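Local structure of tail spike protein gp49 (Pseudomonas phage LKA1, 4RU4) at the interface of chains A and B. The protein cleaves the O-specific polysaccharide of Pseudomonas as a lyase in the phage tailspike, degrading the host envelope during virus entry. Residues are numbered along the deposited sequence; one frame, centred on the assembly and turned at random. Chains: chain A/B, tail spike protein gp49.

The interface of chains A and B. Residues chain A 518, 549, 551, 594, 596; chain B 544-546.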
loop_
_atom_site.group_PDB
_atom_site.type_symbol
_atom_site.label_atom_id
_atom_site.label_comp_id
_atom_site.label_asym_id
_atom_site.label_seq_id
_atom_site.Cartn_x
_atom_site.Cartn_y
_atom_site.Cartn_z
ATOM N N ARG A 518 14.703 30.432 -23.110
ATOM C CA ARG A 518 14.614 31.601 -23.975
ATOM C C ARG A 518 15.993 32.229 -24.019
ATOM O O ARG A 518 16.557 32.548 -22.984
ATOM C CB ARG A 518 13.559 32.562 -23.426
ATOM C CG ARG A 518 12.158 31.952 -23.495
ATOM C CD ARG A 518 11.137 32.676 -22.604
ATOM N NE ARG A 518 11.086 34.120 -22.829
ATOM C CZ ARG A 518 10.159 34.728 -23.569
ATOM N NH1 ARG A 518 9.208 34.009 -24.141
ATOM N NH2 ARG A 518 10.164 36.059 -23.720
ATOM N N THR A 549 11.825 28.946 -32.027
ATOM C CA THR A 549 10.853 29.947 -32.492
ATOM C C THR A 549 11.301 31.325 -32.029
ATOM O O THR A 549 11.754 31.481 -30.883
ATOM C CB THR A 549 9.454 29.611 -31.916
ATOM O OG1 THR A 549 8.958 28.436 -32.586
ATOM C CG2 THR A 549 8.465 30.772 -32.092
ATOM N N THR A 551 10.543 34.994 -30.705
ATOM C CA THR A 551 9.490 35.787 -30.063
ATOM C C THR A 551 9.969 37.187 -29.651
ATOM O O THR A 551 11.182 37.464 -29.555
ATOM C CB THR A 551 8.872 35.079 -28.820
ATOM O OG1 THR A 551 9.794 35.137 -27.724
ATOM C CG2 THR A 551 8.518 33.628 -29.121
ATOM N N ASN A 594 13.298 30.979 -28.593
ATOM C CA ASN A 594 12.688 30.033 -27.679
ATOM C C ASN A 594 13.042 28.640 -28.192
ATOM O O ASN A 594 12.590 28.227 -29.255
ATOM C CB ASN A 594 11.163 30.218 -27.685
ATOM C CG ASN A 594 10.701 31.522 -27.003
ATOM O OD1 ASN A 594 9.829 31.498 -26.122
ATOM N ND2 ASN A 594 11.295 32.669 -27.405
ATOM N N GLN A 596 13.613 24.349 -27.498
ATOM C CA GLN A 596 13.459 23.165 -26.675
ATOM C C GLN A 596 13.950 21.897 -27.380
ATOM O O GLN A 596 14.098 21.877 -28.603
ATOM C CB GLN A 596 12.012 23.016 -26.192
ATOM C CG GLN A 596 11.003 22.773 -27.300
ATOM C CD GLN A 596 9.595 23.140 -26.851
ATOM O OE1 GLN A 596 9.259 24.318 -26.733
ATOM N NE2 GLN A 596 8.777 22.132 -26.573
ATOM N N PRO B 544 6.650 31.861 -20.637
ATOM C CA PRO B 544 7.039 30.488 -20.929
ATOM C C PRO B 544 7.834 30.391 -22.233
ATOM O O PRO B 544 7.939 31.374 -22.990
ATOM C CB PRO B 544 5.689 29.788 -21.077
ATOM C CG PRO B 544 4.763 30.899 -21.608
ATOM C CD PRO B 544 5.207 32.105 -20.838
ATOM N N THR B 545 8.427 29.225 -22.458
ATOM C CA THR B 545 9.090 28.921 -23.721
ATOM C C THR B 545 8.023 28.575 -24.738
ATOM O O THR B 545 7.275 27.633 -24.543
ATOM C CB THR B 545 10.067 27.752 -23.515
ATOM O OG1 THR B 545 10.985 28.119 -22.466
ATOM C CG2 THR B 545 10.880 27.431 -24.781
ATOM N N VAL B 546 7.940 29.370 -25.803
ATOM C CA VAL B 546 6.848 29.282 -26.779
ATOM C C VAL B 546 7.331 28.804 -28.157
ATOM O O VAL B 546 8.360 29.289 -28.658
ATOM C CB VAL B 546 6.197 30.693 -26.940
ATOM C CG1 VAL B 546 5.138 30.704 -28.056
ATOM C CG2 VAL B 546 5.583 31.139 -25.584
HETATM O O HOH W 1 6.928 25.073 -25.703
#
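A:Asn594 reaches across to the start of B strand 545-551 and accepts a hydrogen bond from the backbone amide of B:Val546, with 2.9 Å between its carboxamide OD1 and the amide N. The bond is almost straight (173° at the hydrogen), though the donor sits tilted off the plane of the side-chain carbonyl. CG of A:Asn594 lies anti to its own carbonyl carbon (chi1 -71°), and the other end of the amide turns back into chain A, where ND2 donates to the hydroxyl OG1 of A:Thr551 at 2.9 Å. That second-shell bond is bent, with OG1 out of the amide plane, but it should limit rotation of the amide and so help keep OD1 turned to chain B.

Two residues earlier, the carbonyl O of B:Pro544 takes a hydrogen bond from the guanidinium NH1 of A:Arg518 at 3.1 Å. This one is more bent, 140° at the hydrogen, and the oxygen stands somewhat out of the guanidinium plane. The bend at chi3 turns NE and the guanidinium beyond CD, bringing NH1 round to the carbonyl, while CD of A:Arg518 lies 3.5 Å from O of B:Pro544.

Water mediates on the other flank: it lies 2.7 Å from OE1 of A:Gln596 and 2.8 Å from the backbone O of B:Thr545, linking side chain to main chain.

Apolar packing is slight. The methyl CG2 of B:Thr545 approaches CB of A:Asn594 at 4.0 Å, while its side chain and that of A:Gln596 pass in opposite directions.

Chain A thus reads mostly the backbone of residues 544-546, pinning the strand's beginning against strands 510-522 and 590-600 of chain A. The patch belongs to the C-terminal Ig-like domains and probably contributes to holding the subunits of the tailspike trimer together.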